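Local structure of CbsA (Xanthomonas oryzae pv. oryzae, 5XYH) at residues Y14-E22 with R66-A76; I252-Y263 with G313-R324. The protein probably releases cellobiose from the chain ends of cellulose, as a family 6 glycoside hydrolase (1,4-beta-cellobiosidase) that helps degrade the plant cell wall. All coordinates share one frame; numbering follows the deposited sequence.

Interaction 1: Y14-E22 with R66-A76; sequences YVNPDYSKE and RLSLQGHLNAA
Tyr14 OH and His72 ND1 form one of two direct hydrogen bonds between 14-22 and 66-76, 2.7 Å long and in the plane of the imidazole; either atom could be the donor. The rings meet rim to rim, planes 79° apart, with neither over the other's face. The second bond runs from Leu67 N to Asp18 OD2 (2.9 Å), nearly straight at 172° and on the syn side of the carboxylate. Asn16 OD1 lies at the imidazole edge, 3.3 Å from His72 CE1, and also caps helix 17-27 by accepting from Asp18 N. One water accepts from Asn16 ND2 and Arg66 NH1 and donates to Asp18 OD2, 2.6 Å from the water oxygen.

Charge enters through Glu22 OE2 and Arg66 NH2, a salt bridge at 3.3 Å whose carboxylate and guanidinium planes are almost perpendicular. The same NH2 also donates to Gly407 O and forms a salt bridge with Glu365.

Apolar packing fills the rest. Tyr14, its CG anti to the backbone N (chi1 163°), carries its ring along helix 69-79, with CE1 3.6 Å from Ala75 CB. Pro17 CG packs against Leu67 CD1; within 66-76, Leu67 CB lies over one face of the His72 imidazole.

With ring edge and face both engaged, His72 is probably fixed in rotation; Asp18 ties the start of helix 17-27 to the residues leading into helix 69-79.

Interaction 2: I252-Y263 with G313-R324; sequences IGGQPISSSTFY and GNDVNTYVNSGR
The guanidinium of Arg324 lies flat on the Phe262 ring, planes 10° apart and centres 3.8 Å from each other, a cation-pi stack to which Arg324 CD adds a CH-pi contact over the same ring. At the far end of the contact Ile252 CD1 sits over one face of Tyr319, 3.6 Å from the ring centroid. Between them, Val316 CG1 packs on the hairpin and Ile257; Val320 CG2 is 3.7 Å from Ile257 CB and 3.5 Å from Ser260 OG, and Val320 CG1 approaches the Tyr263 ring obliquely at CE2. The direct polar link is Thr261 N to Asn317 OD1, 2.8 Å long and 169° at the hydrogen; Asn317 ND2 returns a weak bond to Thr261 OG1.

A second shell sets these groups. Asn321 OD1 takes both NE and NH2 of Arg324 side-on, in the guanidinium plane, which probably helps to hold that plane against the phenyl face; Arg324 NH1 is held by Asp326 O and Arg328 O. Ser260 OG, at chi1 56°, is positioned by donating back to Ile257 O (2.8 Å). Asp315 caps the helix through Thr318 N, and one water bridges Ile252 O to Val316 N, while another joins Phe262 N to Asn321 OD1.

Edge bonds and a stacked face probably restrain Arg324; at the other end, aliphatic packing and a water bridge join hairpin 251-256, closed by a type I' turn, to helix 316-323.

How the interactions relate
Neither contact shares an element with the other: interaction 1 joins helices 17-27 and 69-79 beside the main, mostly parallel sheet, where Tyr14 and His72 touch strand 49-51, while interaction 2 holds a two-stranded hairpin and its turn to helix 316-323, farther from the centre of the chain. They lie on opposite sides of that centre, with nearest atoms about 23 Å apart. Both are partly buried, but only interaction 2 has exposed residues among those that touch. Chemistry follows place: interaction 1 relies on a salt bridge and bonds to buried side chains, whereas the larger interface of interaction 2 rests on aliphatic packing, a cation-pi stack and a backbone-to-amide bond.

Interaction 1: Y14-E22 with R66-A76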
loop_
_atom_site.group_PDB
_atom_site.type_symbol
_atom_site.label_atom_id
_atom_site.label_comp_id
_atom_site.label_asym_id
_atom_site.label_seq_id
_atom_site.Cartn_x
_atom_site.Cartn_y
_atom_site.Cartn_z
ATOM N N TYR A 14 -6.076 5.262 14.924
ATOM C CA TYR A 14 -6.344 6.683 14.726
ATOM C C TYR A 14 -7.213 6.893 13.489
ATOM O O TYR A 14 -6.886 6.414 12.399
ATOM C CB TYR A 14 -5.009 7.428 14.613
ATOM C CG TYR A 14 -5.090 8.817 14.017
ATOM C CD1 TYR A 14 -5.844 9.811 14.634
ATOM C CD2 TYR A 14 -4.412 9.135 12.842
ATOM C CE1 TYR A 14 -5.926 11.086 14.093
ATOM C CE2 TYR A 14 -4.487 10.411 12.298
ATOM C CZ TYR A 14 -5.246 11.381 12.933
ATOM O OH TYR A 14 -5.340 12.659 12.412
ATOM N N VAL A 15 -8.334 7.588 13.663
ATOM C CA VAL A 15 -9.275 7.886 12.581
ATOM C C VAL A 15 -8.990 9.307 12.089
ATOM O O VAL A 15 -9.183 10.283 12.821
ATOM C CB VAL A 15 -10.733 7.728 13.037
ATOM C CG1 VAL A 15 -11.694 8.158 11.930
ATOM C CG2 VAL A 15 -11.035 6.270 13.494
ATOM N N ASN A 16 -8.520 9.420 10.854
ATOM C CA ASN A 16 -8.025 10.685 10.313
ATOM C C ASN A 16 -9.186 11.610 9.971
ATOM O O ASN A 16 -9.992 11.277 9.095
ATOM C CB ASN A 16 -7.168 10.417 9.076
ATOM C CG ASN A 16 -6.625 11.701 8.421
ATOM O OD1 ASN A 16 -6.783 12.815 8.935
ATOM N ND2 ASN A 16 -5.968 11.534 7.271
ATOM N N PRO A 17 -9.307 12.773 10.620
ATOM C CA PRO A 17 -10.435 13.669 10.314
ATOM C C PRO A 17 -10.395 14.222 8.904
ATOM O O PRO A 17 -11.435 14.662 8.397
ATOM C CB PRO A 17 -10.305 14.786 11.362
ATOM C CG PRO A 17 -8.917 14.698 11.867
ATOM C CD PRO A 17 -8.492 13.264 11.747
ATOM N N ASP A 18 -9.237 14.201 8.241
ATOM C CA ASP A 18 -9.217 14.636 6.848
ATOM C C ASP A 18 -9.908 13.621 5.948
ATOM O O ASP A 18 -10.590 13.996 4.988
ATOM C CB ASP A 18 -7.788 14.874 6.389
ATOM C CG ASP A 18 -7.131 16.015 7.122
ATOM O OD1 ASP A 18 -7.849 16.975 7.491
ATOM O OD2 ASP A 18 -5.900 15.944 7.324
ATOM N N TYR A 19 -9.715 12.326 6.220
ATOM C CA TYR A 19 -10.460 11.308 5.486
ATOM C C TYR A 19 -11.951 11.411 5.795
ATOM O O TYR A 19 -12.783 11.331 4.886
ATOM C CB TYR A 19 -9.911 9.917 5.826
ATOM C CG TYR A 19 -10.513 8.784 5.031
ATOM C CD1 TYR A 19 -10.179 8.590 3.694
ATOM C CD2 TYR A 19 -11.407 7.896 5.617
ATOM C CE1 TYR A 19 -10.737 7.556 2.956
ATOM C CE2 TYR A 19 -11.966 6.854 4.888
ATOM C CZ TYR A 19 -11.626 6.693 3.556
ATOM O OH TYR A 19 -12.177 5.652 2.829
ATOM N N SER A 20 -12.302 11.610 7.072
ATOM C CA SER A 20 -13.702 11.864 7.421
ATOM C C SER A 20 -14.272 13.031 6.617
ATOM O O SER A 20 -15.387 12.943 6.087
ATOM C CB SER A 20 -13.838 12.124 8.925
ATOM O OG SER A 20 -13.394 10.990 9.660
ATOM N N LYS A 21 -13.514 14.126 6.496
ATOM C CA LYS A 21 -14.039 15.284 5.776
ATOM C C LYS A 21 -14.218 14.974 4.293
ATOM O O LYS A 21 -15.203 15.403 3.681
ATOM C CB LYS A 21 -13.121 16.486 5.982
ATOM C CG LYS A 21 -13.437 17.662 5.063
ATOM C CD LYS A 21 -12.888 18.959 5.614
ATOM C CE LYS A 21 -11.435 18.813 6.039
ATOM N NZ LYS A 21 -10.900 20.105 6.557
ATOM N N GLU A 22 -13.286 14.210 3.709
ATOM C CA GLU A 22 -13.455 13.732 2.338
ATOM C C GLU A 22 -14.733 12.911 2.201
ATOM O O GLU A 22 -15.540 13.140 1.293
ATOM C CB GLU A 22 -12.237 12.900 1.914
ATOM C CG GLU A 22 -10.959 13.712 1.668
ATOM C CD GLU A 22 -9.754 12.858 1.295
ATOM O OE1 GLU A 22 -9.493 11.875 2.007
ATOM O OE2 GLU A 22 -9.062 13.176 0.301
ATOM N N ARG A 66 -4.666 19.899 4.641
ATOM C CA ARG A 66 -4.628 18.743 5.525
ATOM C C ARG A 66 -3.930 19.084 6.844
ATOM O O ARG A 66 -3.193 20.065 6.953
ATOM C CB ARG A 66 -3.908 17.577 4.842
ATOM C CG ARG A 66 -4.643 16.993 3.659
ATOM C CD ARG A 66 -3.847 15.849 3.037
ATOM N NE ARG A 66 -4.575 15.165 1.966
ATOM C CZ ARG A 66 -5.278 14.052 2.131
ATOM N NH1 ARG A 66 -5.359 13.492 3.329
ATOM N NH2 ARG A 66 -5.902 13.498 1.097
ATOM N N LEU A 67 -4.168 18.247 7.852
ATOM C CA LEU A 67 -3.491 18.406 9.132
ATOM C C LEU A 67 -1.982 18.260 8.970
ATOM O O LEU A 67 -1.497 17.517 8.114
ATOM C CB LEU A 67 -3.984 17.361 10.136
ATOM C CG LEU A 67 -5.378 17.547 10.730
ATOM C CD1 LEU A 67 -5.695 16.391 11.638
ATOM C CD2 LEU A 67 -5.470 18.871 11.483
ATOM N N SER A 68 -1.237 18.972 9.817
ATOM C CA SER A 68 0.190 18.714 9.965
ATOM C C SER A 68 0.415 17.378 10.667
ATOM O O SER A 68 -0.487 16.820 11.298
ATOM C CB SER A 68 0.856 19.816 10.784
ATOM O OG SER A 68 0.502 19.669 12.149
ATOM N N LEU A 69 1.652 16.880 10.581
ATOM C CA LEU A 69 2.014 15.679 11.327
ATOM C C LEU A 69 1.707 15.852 12.807
ATOM O O LEU A 69 1.135 14.959 13.436
ATOM C CB LEU A 69 3.494 15.334 11.118
ATOM C CG LEU A 69 4.032 14.145 11.939
ATOM C CD1 LEU A 69 3.208 12.847 11.742
ATOM C CD2 LEU A 69 5.508 13.889 11.682
ATOM N N GLN A 70 2.048 17.015 13.379
ATOM C CA GLN A 70 1.721 17.248 14.783
ATOM C C GLN A 70 0.215 17.293 15.009
ATOM O O GLN A 70 -0.274 16.821 16.044
ATOM C CB GLN A 70 2.365 18.539 15.272
ATOM C CG GLN A 70 3.860 18.540 15.130
ATOM C CD GLN A 70 4.480 19.743 15.787
ATOM O OE1 GLN A 70 3.844 20.403 16.617
ATOM N NE2 GLN A 70 5.730 20.039 15.429
ATOM N N GLY A 71 -0.538 17.867 14.065
ATOM C CA GLY A 71 -1.990 17.867 14.198
ATOM C C GLY A 71 -2.571 16.462 14.223
ATOM O O GLY A 71 -3.499 16.172 14.986
ATOM N N HIS A 72 -2.041 15.575 13.377
ATOM C CA HIS A 72 -2.449 14.176 13.403
ATOM C C HIS A 72 -2.140 13.551 14.748
ATOM O O HIS A 72 -2.968 12.840 15.320
ATOM C CB HIS A 72 -1.734 13.392 12.306
ATOM C CG HIS A 72 -2.229 13.680 10.931
ATOM N ND1 HIS A 72 -3.521 13.412 10.530
ATOM C CD2 HIS A 72 -1.591 14.171 9.844
ATOM C CE1 HIS A 72 -3.659 13.741 9.260
ATOM N NE2 HIS A 72 -2.504 14.208 8.822
ATOM N N LEU A 73 -0.935 13.791 15.255
ATOM C CA LEU A 73 -0.536 13.163 16.509
ATOM C C LEU A 73 -1.340 13.714 17.680
ATOM O O LEU A 73 -1.649 12.975 18.628
ATOM C CB LEU A 73 0.957 13.367 16.736
ATOM C CG LEU A 73 1.853 12.696 15.690
ATOM C CD1 LEU A 73 3.269 13.253 15.751
ATOM C CD2 LEU A 73 1.851 11.186 15.889
ATOM N N ASN A 74 -1.678 15.005 17.626
ATOM C CA ASN A 74 -2.563 15.598 18.625
ATOM C C ASN A 74 -3.955 14.993 18.557
ATOM O O ASN A 74 -4.545 14.664 19.595
ATOM C CB ASN A 74 -2.631 17.111 18.432
ATOM C CG ASN A 74 -1.335 17.796 18.798
ATOM O OD1 ASN A 74 -0.499 17.219 19.488
ATOM N ND2 ASN A 74 -1.151 19.030 18.325
ATOM N N ALA A 75 -4.509 14.845 17.350
ATOM C CA ALA A 75 -5.829 14.232 17.244
ATOM C C ALA A 75 -5.801 12.802 17.770
ATOM O O ALA A 75 -6.750 12.354 18.431
ATOM C CB ALA A 75 -6.330 14.265 15.801
ATOM N N ALA A 76 -4.710 12.078 17.496
ATOM C CA ALA A 76 -4.606 10.702 17.952
ATOM C C ALA A 76 -4.663 10.629 19.474
ATOM O O ALA A 76 -5.295 9.729 20.037
ATOM C CB ALA A 76 -3.314 10.070 17.427
HETATM O O HOH W 1 -4.577 14.136 6.005
#

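Interaction 2: I252-Y263 with G313-R324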
loop_
_atom_site.group_PDB
_atom_site.type_symbol
_atom_site.label_atom_id
_atom_site.label_comp_id
_atom_site.label_asym_id
_atom_site.label_seq_id
_atom_site.Cartn_x
_atom_site.Cartn_y
_atom_site.Cartn_z
ATOM N N ILE A 252 -6.003 -28.084 -16.567
ATOM C CA ILE A 252 -7.156 -28.193 -17.448
ATOM C C ILE A 252 -6.620 -28.147 -18.868
ATOM O O ILE A 252 -5.795 -27.286 -19.191
ATOM C CB ILE A 252 -8.164 -27.055 -17.207
ATOM C CG1 ILE A 252 -8.677 -27.104 -15.774
ATOM C CG2 ILE A 252 -9.320 -27.139 -18.193
ATOM C CD1 ILE A 252 -9.261 -25.800 -15.341
ATOM N N GLY A 253 -7.064 -29.073 -19.710
ATOM C CA GLY A 253 -6.458 -29.187 -21.022
ATOM C C GLY A 253 -4.962 -29.400 -20.967
ATOM O O GLY A 253 -4.237 -28.947 -21.864
ATOM N N GLY A 254 -4.473 -30.051 -19.914
ATOM C CA GLY A 254 -3.069 -30.374 -19.815
ATOM C C GLY A 254 -2.182 -29.248 -19.343
ATOM O O GLY A 254 -0.957 -29.398 -19.379
ATOM N N GLN A 255 -2.755 -28.127 -18.900
ATOM C CA GLN A 255 -1.952 -26.984 -18.484
ATOM C C GLN A 255 -2.442 -26.468 -17.139
ATOM O O GLN A 255 -3.652 -26.480 -16.870
ATOM C CB GLN A 255 -2.008 -25.840 -19.510
ATOM C CG GLN A 255 -1.493 -26.192 -20.906
ATOM C CD GLN A 255 -0.020 -26.543 -20.930
ATOM O OE1 GLN A 255 0.779 -26.021 -20.142
ATOM N NE2 GLN A 255 0.354 -27.437 -21.844
ATOM N N PRO A 256 -1.532 -26.001 -16.281
ATOM C CA PRO A 256 -1.947 -25.477 -14.974
ATOM C C PRO A 256 -2.625 -24.129 -15.128
ATOM O O PRO A 256 -2.245 -23.320 -15.974
ATOM C CB PRO A 256 -0.625 -25.343 -14.213
ATOM C CG PRO A 256 0.379 -25.075 -15.279
ATOM C CD PRO A 256 -0.074 -25.897 -16.477
ATOM N N ILE A 257 -3.619 -23.874 -14.272
ATOM C CA ILE A 257 -4.354 -22.621 -14.389
ATOM C C ILE A 257 -3.459 -21.425 -14.116
ATOM O O ILE A 257 -3.784 -20.310 -14.536
ATOM C CB ILE A 257 -5.586 -22.603 -13.470
ATOM C CG1 ILE A 257 -5.187 -22.831 -12.007
ATOM C CG2 ILE A 257 -6.623 -23.624 -13.963
ATOM C CD1 ILE A 257 -6.306 -22.498 -11.043
ATOM N N SER A 258 -2.329 -21.629 -13.425
ATOM C CA SER A 258 -1.355 -20.559 -13.245
ATOM C C SER A 258 -0.819 -20.048 -14.573
ATOM O O SER A 258 -0.314 -18.921 -14.634
ATOM C CB SER A 258 -0.193 -21.051 -12.387
ATOM O OG SER A 258 0.469 -22.118 -13.052
ATOM N N SER A 259 -0.915 -20.850 -15.635
ATOM C CA SER A 259 -0.437 -20.465 -16.954
ATOM C C SER A 259 -1.496 -19.747 -17.775
ATOM O O SER A 259 -1.250 -19.448 -18.950
ATOM C CB SER A 259 0.048 -21.692 -17.723
ATOM O OG SER A 259 -1.058 -22.432 -18.221
ATOM N N SER A 260 -2.663 -19.471 -17.198
ATOM C CA SER A 260 -3.655 -18.660 -17.893
ATOM C C SER A 260 -3.071 -17.298 -18.248
ATOM O O SER A 260 -2.077 -16.843 -17.663
ATOM C CB SER A 260 -4.892 -18.461 -17.020
ATOM O OG SER A 260 -4.501 -17.876 -15.784
ATOM N N THR A 261 -3.734 -16.624 -19.198
ATOM C CA THR A 261 -3.322 -15.279 -19.593
ATOM C C THR A 261 -3.241 -14.348 -18.392
ATOM O O THR A 261 -2.266 -13.610 -18.237
ATOM C CB THR A 261 -4.291 -14.705 -20.631
ATOM O OG1 THR A 261 -4.200 -15.456 -21.855
ATOM C CG2 THR A 261 -3.944 -13.265 -20.915
ATOM N N PHE A 262 -4.238 -14.403 -17.508
ATOM C CA PHE A 262 -4.300 -13.458 -16.395
ATOM C C PHE A 262 -3.117 -13.607 -15.447
ATOM O O PHE A 262 -2.633 -12.611 -14.895
ATOM C CB PHE A 262 -5.610 -13.628 -15.631
ATOM C CG PHE A 262 -5.827 -12.593 -14.555
ATOM C CD1 PHE A 262 -6.050 -11.259 -14.889
ATOM C CD2 PHE A 262 -5.823 -12.958 -13.207
ATOM C CE1 PHE A 262 -6.260 -10.290 -13.893
ATOM C CE2 PHE A 262 -6.029 -12.012 -12.201
ATOM C CZ PHE A 262 -6.255 -10.676 -12.543
ATOM N N TYR A 263 -2.646 -14.837 -15.216
ATOM C CA TYR A 263 -1.564 -15.012 -14.254
ATOM C C TYR A 263 -0.194 -15.144 -14.904
ATOM O O TYR A 263 0.809 -14.881 -14.233
ATOM C CB TYR A 263 -1.841 -16.219 -13.333
ATOM C CG TYR A 263 -3.014 -15.988 -12.404
ATOM C CD1 TYR A 263 -2.991 -14.960 -11.459
ATOM C CD2 TYR A 263 -4.159 -16.762 -12.497
ATOM C CE1 TYR A 263 -4.076 -14.723 -10.628
ATOM C CE2 TYR A 263 -5.256 -16.531 -11.667
ATOM C CZ TYR A 263 -5.209 -15.517 -10.731
ATOM O OH TYR A 263 -6.301 -15.292 -9.899
ATOM N N GLY A 313 -14.992 -24.331 -16.850
ATOM C CA GLY A 313 -14.472 -24.095 -18.183
ATOM C C GLY A 313 -13.524 -25.209 -18.570
ATOM O O GLY A 313 -12.832 -25.802 -17.753
ATOM N N ASN A 314 -13.487 -25.505 -19.869
ATOM C CA ASN A 314 -12.705 -26.616 -20.381
ATOM C C ASN A 314 -11.322 -26.189 -20.868
ATOM O O ASN A 314 -10.621 -26.985 -21.496
ATOM C CB ASN A 314 -13.495 -27.309 -21.492
ATOM C CG ASN A 314 -13.028 -28.721 -21.727
ATOM O OD1 ASN A 314 -12.630 -29.417 -20.791
ATOM N ND2 ASN A 314 -13.074 -29.162 -22.982
ATOM N N ASP A 315 -10.902 -24.964 -20.562
ATOM C CA ASP A 315 -9.551 -24.495 -20.853
ATOM C C ASP A 315 -9.146 -23.529 -19.739
ATOM O O ASP A 315 -10.005 -22.964 -19.063
ATOM C CB ASP A 315 -9.489 -23.822 -22.231
ATOM C CG ASP A 315 -10.290 -22.528 -22.275
ATOM O OD1 ASP A 315 -11.503 -22.574 -22.568
ATOM O OD2 ASP A 315 -9.700 -21.469 -21.965
ATOM N N VAL A 316 -7.835 -23.331 -19.543
ATOM C CA VAL A 316 -7.414 -22.600 -18.338
ATOM C C VAL A 316 -7.904 -21.159 -18.361
ATOM O O VAL A 316 -8.220 -20.589 -17.307
ATOM C CB VAL A 316 -5.882 -22.659 -18.117
ATOM C CG1 VAL A 316 -5.446 -24.074 -17.778
ATOM C CG2 VAL A 316 -5.097 -22.111 -19.312
ATOM N N ASN A 317 -7.986 -20.540 -19.541
ATOM C CA ASN A 317 -8.434 -19.149 -19.584
ATOM C C ASN A 317 -9.911 -19.036 -19.226
ATOM O O ASN A 317 -10.294 -18.200 -18.397
ATOM C CB ASN A 317 -8.164 -18.544 -20.961
ATOM C CG ASN A 317 -6.712 -18.181 -21.150
ATOM O OD1 ASN A 317 -5.974 -18.011 -20.177
ATOM N ND2 ASN A 317 -6.293 -18.031 -22.404
ATOM N N THR A 318 -10.761 -19.860 -19.846
ATOM C CA THR A 318 -12.179 -19.819 -19.500
ATOM C C THR A 318 -12.365 -20.067 -18.014
ATOM O O THR A 318 -13.129 -19.360 -17.347
ATOM C CB THR A 318 -12.961 -20.850 -20.318
ATOM O OG1 THR A 318 -12.796 -20.579 -21.713
ATOM C CG2 THR A 318 -14.451 -20.803 -19.974
ATOM N N TYR A 319 -11.639 -21.049 -17.479
ATOM C CA TYR A 319 -11.772 -21.414 -16.070
ATOM C C TYR A 319 -11.374 -20.264 -15.161
ATOM O O TYR A 319 -12.151 -19.843 -14.305
ATOM C CB TYR A 319 -10.916 -22.641 -15.776
ATOM C CG TYR A 319 -11.167 -23.274 -14.418
ATOM C CD1 TYR A 319 -12.146 -24.251 -14.253
ATOM C CD2 TYR A 319 -10.399 -22.929 -13.309
ATOM C CE1 TYR A 319 -12.365 -24.845 -13.009
ATOM C CE2 TYR A 319 -10.612 -23.514 -12.069
ATOM C CZ TYR A 319 -11.594 -24.471 -11.923
ATOM O OH TYR A 319 -11.803 -25.064 -10.692
ATOM N N VAL A 320 -10.156 -19.746 -15.341
ATOM C CA VAL A 320 -9.642 -18.669 -14.493
ATOM C C VAL A 320 -10.523 -17.429 -14.610
ATOM O O VAL A 320 -10.914 -16.827 -13.600
ATOM C CB VAL A 320 -8.175 -18.367 -14.860
ATOM C CG1 VAL A 320 -7.752 -16.973 -14.386
ATOM C CG2 VAL A 320 -7.250 -19.447 -14.281
ATOM N N ASN A 321 -10.864 -17.037 -15.844
ATOM C CA ASN A 321 -11.679 -15.832 -16.032
ATOM C C ASN A 321 -13.098 -16.006 -15.497
ATOM O O ASN A 321 -13.729 -15.024 -15.101
ATOM C CB ASN A 321 -11.720 -15.423 -17.511
ATOM C CG ASN A 321 -10.363 -15.007 -18.034
ATOM O OD1 ASN A 321 -9.483 -14.615 -17.260
ATOM N ND2 ASN A 321 -10.179 -15.087 -19.356
ATOM N N SER A 322 -13.623 -17.233 -15.482
ATOM C CA SER A 322 -14.924 -17.421 -14.854
ATOM C C SER A 322 -14.844 -17.244 -13.345
ATOM O O SER A 322 -15.791 -16.739 -12.734
ATOM C CB SER A 322 -15.488 -18.807 -15.181
ATOM O OG SER A 322 -14.840 -19.819 -14.433
ATOM N N GLY A 323 -13.725 -17.624 -12.729
ATOM C CA GLY A 323 -13.690 -17.727 -11.281
ATOM C C GLY A 323 -12.969 -16.641 -10.506
ATOM O O GLY A 323 -13.247 -16.445 -9.317
ATOM N N ARG A 324 -12.031 -15.941 -11.138
ATOM C CA ARG A 324 -11.256 -14.944 -10.409
ATOM C C ARG A 324 -12.152 -13.808 -9.935
ATOM O O ARG A 324 -13.005 -13.307 -10.682
ATOM C CB ARG A 324 -10.118 -14.405 -11.278
ATOM C CG ARG A 324 -10.514 -13.757 -12.609
ATOM C CD ARG A 324 -9.227 -13.358 -13.346
ATOM N NE ARG A 324 -9.370 -13.031 -14.772
ATOM C CZ ARG A 324 -9.445 -11.793 -15.250
ATOM N NH1 ARG A 324 -9.428 -10.770 -14.412
ATOM N NH2 ARG A 324 -9.550 -11.574 -16.564
HETATM O O HOH W 2 -6.277 -25.278 -20.939
HETATM O O HOH W 3 -6.894 -15.612 -18.087
#